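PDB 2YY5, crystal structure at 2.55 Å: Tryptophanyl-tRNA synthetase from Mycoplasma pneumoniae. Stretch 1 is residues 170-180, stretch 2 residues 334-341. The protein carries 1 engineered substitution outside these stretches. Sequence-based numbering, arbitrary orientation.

Stretch 1, residues 170-180: RIQKKFKLKLR
Stretch 2, residues 334-341: ALFYDGFG

The end of one helix and the loop after it pack against the end of another helix in the same chain, mostly through apolar side chains, with no hydrogen bond between them, burying 375 Å² in all. Helix 170-175 and helix 334-340 both begin earlier in the chain; their axes make 47° between N-to-C directions and approach to 10.9 Å. The first stretch leaves its helix at Lys176 (phi/psi 51/44), then runs extended through Leu177 (-92/128) to Arg180.

In stretch 2, Ala334 accepts the backbone bond from Asp338 N (3.1 Å to Ala334 O) and lies out of reach of stretch 1. Leu335 contributes mainly its carbonyl: Leu335 O lies 3.6 Å from Leu177 CD1 while accepting the helical bond from Gly339 N (3.1 Å). Phe336 (chi1 -89°, chi2 -132°) starts sideways, yet its ring reaches stretch 1. Leu177 CD2 sits over one face, 3.7 Å from the Phe336 ring centroid and 13° off the normal, a CH-pi contact; Leu179 CD1 approaches Phe336 CE2 at 3.9 Å, and Ile171 CG2 lies 4.3 Å from Phe336 CE1. A flat, apolar ring suits this aliphatic setting. Tyr337 points away, and the end of Asp338 leads away, so both polar groups avoid the contact.

Gly339 marks the register, its CA 5.7 Å from Phe175 CA. A CB here would lie 2.5 Å from Leu177 CD1, a clash; without one, Leu177 CD1 comes within 3.9 Å of Gly339 CA. Phe175 CD2 lies 3.3 Å from Gly339 O. Phe340 (chi1 -83°, chi2 63°) stacks face-to-face on Phe175 (chi1 -54°, chi2 91°), centroids 4.0 Å apart and planes at 12°. At its edge, Phe340 CZ meets Ile171 CD1 (m, m) at 3.8 Å, and Phe340 CE1 meets Leu177 CD2 (chi1 -145°, chi2 44°) at 4.2 Å. Gly341 ends the helix at phi/psi 90/18, where a CB would jam against the preceding carbonyl.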

# COMPACT_ATOMS: atom_id res chain seq x y z
N ARG B 170 7.90 3.29 -16.98
CA ARG B 170 8.87 2.54 -16.19
C ARG B 170 8.44 1.06 -16.20
O ARG B 170 9.23 0.18 -16.54
CB ARG B 170 8.88 3.11 -14.76
CG ARG B 170 9.74 2.42 -13.70
CD ARG B 170 11.04 3.16 -13.42
NE ARG B 170 10.91 4.62 -13.27
CZ ARG B 170 10.38 5.25 -12.22
NH1 ARG B 170 9.91 4.57 -11.19
NH2 ARG B 170 10.35 6.57 -12.20
N ILE B 171 7.17 0.79 -15.86
CA ILE B 171 6.60 -0.57 -15.83
C ILE B 171 6.67 -1.24 -17.22
O ILE B 171 7.02 -2.41 -17.35
CB ILE B 171 5.10 -0.54 -15.39
CG1 ILE B 171 4.96 0.05 -13.98
CG2 ILE B 171 4.51 -1.94 -15.47
CD1 ILE B 171 5.63 -0.75 -12.91
N GLN B 172 6.32 -0.47 -18.24
CA GLN B 172 6.32 -0.94 -19.62
C GLN B 172 7.72 -1.34 -20.08
O GLN B 172 7.91 -2.37 -20.72
CB GLN B 172 5.76 0.17 -20.50
CG GLN B 172 5.69 -0.10 -21.98
CD GLN B 172 4.86 0.96 -22.68
OE1 GLN B 172 5.19 2.16 -22.65
NE2 GLN B 172 3.78 0.53 -23.32
N LYS B 173 8.69 -0.51 -19.75
CA LYS B 173 10.06 -0.77 -20.15
C LYS B 173 10.59 -2.04 -19.50
O LYS B 173 11.04 -2.94 -20.20
CB LYS B 173 10.95 0.43 -19.79
CG LYS B 173 12.28 0.50 -20.52
CD LYS B 173 12.89 1.89 -20.34
CE LYS B 173 14.11 2.14 -21.21
NZ LYS B 173 15.24 1.23 -20.91
N LYS B 174 10.50 -2.11 -18.18
CA LYS B 174 11.00 -3.27 -17.44
C LYS B 174 10.24 -4.57 -17.58
O LYS B 174 10.86 -5.63 -17.75
CB LYS B 174 11.11 -2.95 -15.95
CG LYS B 174 11.50 -4.17 -15.13
CD LYS B 174 11.71 -3.84 -13.67
CE LYS B 174 12.07 -5.10 -12.91
NZ LYS B 174 13.20 -5.82 -13.55
N PHE B 175 8.92 -4.53 -17.51
CA PHE B 175 8.14 -5.76 -17.60
C PHE B 175 7.57 -6.05 -18.99
O PHE B 175 6.91 -7.07 -19.19
CB PHE B 175 7.01 -5.75 -16.56
CG PHE B 175 7.49 -5.51 -15.15
CD1 PHE B 175 7.57 -4.22 -14.64
CD2 PHE B 175 7.88 -6.58 -14.34
CE1 PHE B 175 8.03 -3.99 -13.33
CE2 PHE B 175 8.35 -6.36 -13.04
CZ PHE B 175 8.42 -5.06 -12.53
N LYS B 176 7.83 -5.17 -19.94
CA LYS B 176 7.35 -5.34 -21.31
C LYS B 176 5.86 -5.63 -21.28
O LYS B 176 5.36 -6.51 -21.97
CB LYS B 176 8.09 -6.50 -22.00
CG LYS B 176 9.62 -6.35 -22.01
CD LYS B 176 10.06 -4.98 -22.50
CE LYS B 176 11.57 -4.88 -22.66
NZ LYS B 176 12.02 -3.48 -22.94
N LEU B 177 5.18 -4.87 -20.44
CA LEU B 177 3.74 -4.99 -20.25
C LEU B 177 3.05 -4.02 -21.21
O LEU B 177 3.40 -2.85 -21.27
CB LEU B 177 3.42 -4.62 -18.80
CG LEU B 177 2.31 -5.33 -18.03
CD1 LEU B 177 2.36 -6.83 -18.27
CD2 LEU B 177 2.47 -5.01 -16.55
N LYS B 178 2.09 -4.52 -21.98
CA LYS B 178 1.36 -3.67 -22.93
C LYS B 178 0.47 -2.69 -22.16
O LYS B 178 -0.53 -3.09 -21.55
CB LYS B 178 0.47 -4.49 -23.87
CG LYS B 178 1.19 -5.47 -24.79
CD LYS B 178 1.60 -6.74 -24.06
CE LYS B 178 1.68 -7.92 -25.02
NZ LYS B 178 0.35 -8.18 -25.66
N LEU B 179 0.83 -1.42 -22.19
CA LEU B 179 0.05 -0.40 -21.50
C LEU B 179 -0.35 0.73 -22.42
O LEU B 179 0.10 0.84 -23.55
CB LEU B 179 0.84 0.16 -20.31
CG LEU B 179 0.63 -0.47 -18.94
CD1 LEU B 179 0.96 -1.95 -18.99
CD2 LEU B 179 1.49 0.22 -17.90
N ARG B 180 -1.22 1.58 -21.90
CA ARG B 180 -1.70 2.74 -22.61
C ARG B 180 -1.44 3.89 -21.65
O ARG B 180 -1.90 3.86 -20.51
CB ARG B 180 -3.19 2.58 -22.90
CG ARG B 180 -3.94 3.88 -23.08
CD ARG B 180 -5.45 3.67 -23.07
NE ARG B 180 -5.98 3.32 -24.39
CZ ARG B 180 -6.03 2.09 -24.89
NH1 ARG B 180 -6.53 1.90 -26.10
NH2 ARG B 180 -5.60 1.05 -24.19
N ALA B 334 -4.75 -8.82 -13.27
CA ALA B 334 -4.34 -10.16 -13.66
C ALA B 334 -3.20 -10.10 -14.67
O ALA B 334 -2.23 -10.87 -14.59
CB ALA B 334 -5.53 -10.92 -14.23
N LEU B 335 -3.32 -9.19 -15.63
CA LEU B 335 -2.29 -9.06 -16.63
C LEU B 335 -0.99 -8.55 -16.01
O LEU B 335 0.09 -8.98 -16.40
CB LEU B 335 -2.78 -8.15 -17.77
CG LEU B 335 -3.73 -8.79 -18.80
CD1 LEU B 335 -4.24 -10.16 -18.32
CD2 LEU B 335 -4.89 -7.85 -19.07
N PHE B 336 -1.11 -7.65 -15.03
CA PHE B 336 0.08 -7.14 -14.35
C PHE B 336 0.73 -8.26 -13.56
O PHE B 336 1.96 -8.36 -13.49
CB PHE B 336 -0.26 -6.00 -13.39
CG PHE B 336 -0.23 -4.64 -14.03
CD1 PHE B 336 0.45 -3.59 -13.42
CD2 PHE B 336 -0.90 -4.40 -15.23
CE1 PHE B 336 0.46 -2.32 -13.99
CE2 PHE B 336 -0.91 -3.13 -15.81
CZ PHE B 336 -0.22 -2.08 -15.18
N TYR B 337 -0.10 -9.11 -12.97
CA TYR B 337 0.40 -10.23 -12.19
C TYR B 337 1.26 -11.09 -13.10
O TYR B 337 2.34 -11.52 -12.71
CB TYR B 337 -0.75 -11.06 -11.61
CG TYR B 337 -1.00 -10.78 -10.14
CD1 TYR B 337 -1.08 -9.47 -9.67
CD2 TYR B 337 -1.15 -11.82 -9.23
CE1 TYR B 337 -1.30 -9.20 -8.32
CE2 TYR B 337 -1.37 -11.56 -7.87
CZ TYR B 337 -1.45 -10.25 -7.43
OH TYR B 337 -1.67 -9.98 -6.10
N ASP B 338 0.79 -11.32 -14.32
CA ASP B 338 1.57 -12.13 -15.26
C ASP B 338 2.93 -11.49 -15.49
O ASP B 338 3.95 -12.15 -15.36
CB ASP B 338 0.85 -12.28 -16.59
CG ASP B 338 -0.04 -13.49 -16.63
OD1 ASP B 338 -1.23 -13.36 -16.25
OD2 ASP B 338 0.45 -14.57 -17.02
N GLY B 339 2.91 -10.21 -15.84
CA GLY B 339 4.14 -9.48 -16.10
C GLY B 339 5.09 -9.38 -14.91
O GLY B 339 6.30 -9.43 -15.09
N PHE B 340 4.53 -9.24 -13.71
CA PHE B 340 5.33 -9.15 -12.50
C PHE B 340 5.83 -10.50 -11.98
O PHE B 340 6.86 -10.59 -11.31
CB PHE B 340 4.53 -8.45 -11.40
CG PHE B 340 4.57 -6.95 -11.48
CD1 PHE B 340 4.04 -6.28 -12.58
CD2 PHE B 340 5.16 -6.20 -10.47
CE1 PHE B 340 4.10 -4.90 -12.68
CE2 PHE B 340 5.23 -4.82 -10.55
CZ PHE B 340 4.69 -4.17 -11.66
N GLY B 341 5.08 -11.56 -12.31
CA GLY B 341 5.46 -12.89 -11.86
C GLY B 341 4.84 -13.24 -10.52
O GLY B 341 5.31 -14.16 -9.84